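Local coordinates for uncharacterized protein MTH_862 (Methanothermobacter thermautotrophicus, PDB 2R47) that is of unknown function, an archaeal protein of the DUF2124 family built as an alpha/beta fold around a mixed sheet and found as a two-chain assembly, at residues 44-49 with 73-78; 53-58 with 63-68. One frame throughout, in Å; residues are numbered along the deposited sequence. Where two conformers were deposited one is given.

Interaction 1. Residues 44-49 with 73-78; sequences LFAYAV and YGVELG
Val-75 fits its two methyl groups against the last turn of helix 40-48, and each methyl meets a different residue. Its strand, 74-78, is the outermost of this chain's sheet on that side. The side-chain contacts are apolar, and no hydrogen bond crosses between the two segments. CG2 presses on the base of the Tyr-47 side chain, 3.8 Å from Tyr-47 CB and equally near the backbone N of Tyr-47. CG1 makes a looser touch, lying 4.4 Å from Ala-46 CB. With CG1 anti to the backbone N (chi1 177°), the valine places CG2 beside its own N, and this fork lets one residue reach two neighbours on the helix.

The aromatic part of the contact is an edge approach. Val-75 CG2 sits in the plane of the Tyr-47 ring, 3.9 Å from Tyr-47 CD1, so the methyl meets the rim of the phenol and neither of its faces.

Around the contact, the Tyr-47 ring has a cation-pi partner in Arg-50 and packs on Gly-36 of the second subunit, while a weak bond runs from Gln-43 NE2, earlier on helix 40-48, to Val-75 O. Ala-46 and Val-75 both also touch Leu-68 of the adjacent strand 66-71, and Ala-46 reaches Phe-31, so that helix 40-48 lies over strands 74-78, 66-71 and 28-33.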
# COMPACT_ATOMS: atom_id res chain seq x y z
N LEU A 44 5.04 1.49 -1.64
CA LEU A 44 4.48 2.85 -1.56
C LEU A 44 5.53 3.84 -1.10
O LEU A 44 5.72 4.91 -1.71
CB LEU A 44 3.25 2.90 -0.64
CG LEU A 44 2.65 4.31 -0.48
CD1 LEU A 44 2.12 4.84 -1.82
CD2 LEU A 44 1.58 4.29 0.57
N PHE A 45 6.22 3.50 -0.03
CA PHE A 45 7.19 4.45 0.52
C PHE A 45 8.49 4.51 -0.29
O PHE A 45 9.10 5.59 -0.40
CB PHE A 45 7.41 4.19 2.02
CG PHE A 45 6.25 4.67 2.84
CD1 PHE A 45 6.22 5.98 3.30
CD2 PHE A 45 5.12 3.87 3.03
CE1 PHE A 45 5.13 6.47 4.05
CE2 PHE A 45 4.02 4.35 3.74
CZ PHE A 45 4.01 5.67 4.24
N ALA A 46 8.88 3.39 -0.89
CA ALA A 46 9.97 3.39 -1.90
C ALA A 46 9.67 4.31 -3.07
O ALA A 46 10.55 5.08 -3.52
CB ALA A 46 10.24 1.96 -2.40
N TYR A 47 8.45 4.27 -3.58
CA TYR A 47 8.00 5.20 -4.59
C TYR A 47 8.21 6.65 -4.17
O TYR A 47 8.66 7.46 -4.97
CB TYR A 47 6.51 5.01 -4.98
CG TYR A 47 6.17 5.82 -6.24
CD1 TYR A 47 6.69 5.43 -7.49
CD2 TYR A 47 5.38 6.98 -6.17
CE1 TYR A 47 6.41 6.15 -8.65
CE2 TYR A 47 5.08 7.73 -7.36
CZ TYR A 47 5.62 7.30 -8.58
OH TYR A 47 5.39 8.02 -9.77
N ALA A 48 7.88 6.99 -2.94
CA ALA A 48 8.03 8.36 -2.44
C ALA A 48 9.49 8.80 -2.42
O ALA A 48 9.78 9.99 -2.42
CB ALA A 48 7.41 8.46 -1.02
N VAL A 49 10.40 7.82 -2.29
CA VAL A 49 11.84 8.13 -2.29
C VAL A 49 12.56 7.37 -3.40
O VAL A 49 13.67 6.88 -3.21
CB VAL A 49 12.51 7.88 -0.91
CG1 VAL A 49 11.90 8.83 0.13
CG2 VAL A 49 12.38 6.39 -0.45
N TYR A 73 4.82 0.57 -14.41
CA TYR A 73 3.72 0.14 -13.55
C TYR A 73 3.81 0.61 -12.08
O TYR A 73 2.85 0.43 -11.29
CB TYR A 73 3.57 -1.38 -13.61
CG TYR A 73 2.99 -1.89 -14.94
CD1 TYR A 73 1.62 -2.09 -15.11
CD2 TYR A 73 3.82 -2.18 -16.02
CE1 TYR A 73 1.08 -2.57 -16.35
CE2 TYR A 73 3.31 -2.61 -17.24
CZ TYR A 73 1.94 -2.81 -17.40
OH TYR A 73 1.47 -3.26 -18.62
N GLY A 74 4.93 1.24 -11.72
CA GLY A 74 5.16 1.66 -10.36
C GLY A 74 6.43 0.97 -9.91
O GLY A 74 7.33 0.72 -10.73
N VAL A 75 6.52 0.67 -8.63
CA VAL A 75 7.66 -0.01 -8.06
C VAL A 75 7.43 -1.50 -8.10
O VAL A 75 6.37 -1.97 -7.63
CB VAL A 75 7.89 0.45 -6.60
CG1 VAL A 75 9.05 -0.30 -5.97
CG2 VAL A 75 8.15 1.94 -6.59
N GLU A 76 8.37 -2.23 -8.70
CA GLU A 76 8.30 -3.67 -8.76
C GLU A 76 9.58 -4.25 -8.17
O GLU A 76 10.60 -3.58 -8.10
CB GLU A 76 8.11 -4.17 -10.21
CG GLU A 76 6.85 -3.59 -10.91
CD GLU A 76 6.61 -4.21 -12.26
OE1 GLU A 76 6.47 -5.45 -12.33
OE2 GLU A 76 6.53 -3.47 -13.26
N LEU A 77 9.51 -5.52 -7.79
CA LEU A 77 10.67 -6.23 -7.26
C LEU A 77 11.60 -6.65 -8.38
O LEU A 77 11.16 -7.13 -9.42
CB LEU A 77 10.22 -7.41 -6.41
CG LEU A 77 9.49 -7.06 -5.11
CD1 LEU A 77 8.86 -8.32 -4.52
CD2 LEU A 77 10.48 -6.49 -4.11
N GLY A 78 12.90 -6.41 -8.18
CA GLY A 78 13.91 -6.65 -9.19
C GLY A 78 14.82 -7.80 -8.79
O GLY A 78 14.35 -8.77 -8.18

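Interaction 2. Residues 53-58 with 63-68; sequences DNIFIP and SKARKL
Asn-54 to Phe-56 run against Arg-66 to Leu-68 with 131° between the N-to-C directions of the short strand segments, a strongly twisted antiparallel pairing whose axes come within 4.3 Å. This is the beta hairpin of strands 53-58 and 66-71, and three backbone hydrogen bonds join the two segments. Phe-56 and Arg-66 form the hydrogen-bonded pair, Phe-56 N to Arg-66 O at 2.8 Å and Arg-66 N to Phe-56 O at 3.0 Å; Ile-55 and Lys-67 form the non-hydrogen-bonded one. Leu-68 N bonds to Asn-54 O at 2.9 Å.

Leu-68 lies on the same face as Asn-54 and Phe-56. Its CB is 4.0 Å from Asn-54 CB, its CD1 rests on the carbonyl of Ile-55, and its CD2 reaches Phe-56 CB. CG lies anti to the carbonyl carbon (chi1 -76°), and with chi2 at 167° both methyls lie over strand 53-58. With Leu-68 cut back to an alanine, the Ile-55 carbonyl and Phe-56 CB would probably lose the methyls packed on them, leaving a gap between the strands. Ala-65 CB receives Ile-57 CG1 at 3.8 Å and also Ile-55 CD1. Toward the turn, the Pro-58 ring crosses the Lys-64 side chain at about a right angle, CG to CB. Strand 28-33 flanks strand 53-58 on its other side, and Tyr-73 of the second subunit packs on Phe-56, Pro-58 and Arg-66. At the far end a water accepts from Asn-54 ND2 at 3.0 Å and donates to Leu-68 O.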
# COMPACT_ATOMS: atom_id res chain seq x y z
N ASP A 53 18.37 4.26 -3.59
CA ASP A 53 18.51 2.86 -3.99
C ASP A 53 17.83 2.05 -2.87
O ASP A 53 18.27 2.01 -1.72
CB ASP A 53 19.98 2.43 -4.17
CG ASP A 53 20.51 2.68 -5.61
OD1 ASP A 53 19.76 3.12 -6.52
OD2 ASP A 53 21.72 2.40 -5.84
N ASN A 54 16.70 1.41 -3.23
CA ASN A 54 15.83 0.82 -2.19
C ASN A 54 15.71 -0.69 -2.39
O ASN A 54 15.71 -1.19 -3.55
CB ASN A 54 14.44 1.40 -2.33
CG ASN A 54 14.41 2.93 -2.14
OD1 ASN A 54 15.06 3.43 -1.23
ND2 ASN A 54 13.70 3.64 -3.00
N ILE A 55 15.59 -1.39 -1.29
CA ILE A 55 15.37 -2.84 -1.35
C ILE A 55 14.26 -3.29 -0.39
O ILE A 55 13.96 -2.60 0.60
CB ILE A 55 16.68 -3.66 -1.00
CG1 ILE A 55 17.07 -3.46 0.47
CG2 ILE A 55 17.90 -3.28 -1.93
CD1 ILE A 55 18.37 -4.29 0.90
N PHE A 56 13.70 -4.49 -0.67
CA PHE A 56 12.65 -5.08 0.19
C PHE A 56 13.23 -6.37 0.75
O PHE A 56 13.70 -7.22 -0.02
CB PHE A 56 11.41 -5.40 -0.61
CG PHE A 56 10.38 -6.19 0.20
CD1 PHE A 56 9.79 -5.59 1.32
CD2 PHE A 56 10.08 -7.52 -0.10
CE1 PHE A 56 8.88 -6.28 2.12
CE2 PHE A 56 9.17 -8.23 0.70
CZ PHE A 56 8.58 -7.62 1.81
N ILE A 57 13.20 -6.48 2.07
CA ILE A 57 13.71 -7.65 2.76
C ILE A 57 12.49 -8.42 3.26
O ILE A 57 11.74 -7.89 4.05
CB ILE A 57 14.59 -7.21 3.96
CG1 ILE A 57 15.83 -6.44 3.48
CG2 ILE A 57 14.95 -8.41 4.89
CD1 ILE A 57 16.37 -5.54 4.60
N PRO A 58 12.29 -9.65 2.76
CA PRO A 58 11.15 -10.43 3.22
C PRO A 58 11.41 -11.03 4.61
O PRO A 58 12.41 -11.73 4.85
CB PRO A 58 11.02 -11.51 2.15
CG PRO A 58 12.45 -11.78 1.70
CD PRO A 58 13.09 -10.38 1.74
N SER A 63 19.34 -12.20 2.93
CA SER A 63 19.84 -12.89 1.74
C SER A 63 18.84 -12.97 0.60
O SER A 63 19.26 -13.10 -0.56
CB SER A 63 20.36 -14.30 2.11
OG SER A 63 19.28 -15.21 2.31
N LYS A 64 17.54 -12.85 0.92
CA LYS A 64 16.48 -12.86 -0.10
C LYS A 64 16.00 -11.44 -0.49
O LYS A 64 15.02 -11.29 -1.23
CB LYS A 64 15.27 -13.71 0.36
CG LYS A 64 15.47 -15.27 0.25
CD LYS A 64 15.52 -15.76 -1.21
CE LYS A 64 14.15 -15.71 -1.93
NZ LYS A 64 14.26 -15.38 -3.40
N ALA A 65 16.72 -10.41 -0.04
CA ALA A 65 16.32 -9.03 -0.36
C ALA A 65 16.36 -8.81 -1.87
O ALA A 65 17.23 -9.37 -2.56
CB ALA A 65 17.19 -8.04 0.36
N ARG A 66 15.40 -8.02 -2.37
CA ARG A 66 15.34 -7.69 -3.80
C ARG A 66 15.26 -6.19 -4.00
O ARG A 66 14.66 -5.45 -3.16
CB ARG A 66 14.13 -8.38 -4.47
CG ARG A 66 14.33 -9.89 -4.63
CD ARG A 66 13.30 -10.51 -5.54
NE ARG A 66 13.65 -11.90 -5.83
CZ ARG A 66 14.26 -12.34 -6.93
NH1 ARG A 66 14.60 -11.52 -7.92
NH2 ARG A 66 14.51 -13.65 -7.04
N LYS A 67 15.83 -5.72 -5.11
CA LYS A 67 15.68 -4.31 -5.45
C LYS A 67 14.20 -3.94 -5.61
O LYS A 67 13.42 -4.70 -6.17
CB LYS A 67 16.42 -3.97 -6.75
CG LYS A 67 17.91 -4.29 -6.66
CD LYS A 67 18.71 -3.80 -7.88
CE LYS A 67 20.15 -4.33 -7.76
NZ LYS A 67 21.04 -3.74 -8.81
N LEU A 68 13.88 -2.72 -5.19
CA LEU A 68 12.61 -2.06 -5.44
C LEU A 68 12.86 -1.08 -6.56
O LEU A 68 13.50 -0.04 -6.35
CB LEU A 68 12.13 -1.36 -4.16
CG LEU A 68 11.55 -2.28 -3.07
CD1 LEU A 68 11.42 -1.48 -1.75
CD2 LEU A 68 10.22 -2.87 -3.45
O HOH W 1 15.70 1.51 -5.85
O HOH W 2 12.33 2.44 -5.43

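Both contacts are largely buried and serve one sheet, but they bind it in different ways. Interaction 2 joins two neighbouring strands by backbone hydrogen bonds, with apolar side chains and water adding to them; interaction 1 sets a helix on the outermost strand of this chain's sheet mainly through apolar side-chain contacts, over a much smaller area (137 against 409 Å²). Strand 66-71 lies between strands 53-58 and 74-78 and so ties the two together: Gly-78 N meets Lys-67 O at 2.7 Å, a probable hydrogen bond, and Leu-77 packs on Leu-68. Each contact also reaches the second subunit, where Tyr-73 of one chain bonds through its hydroxyl to Lys-64 O of the other.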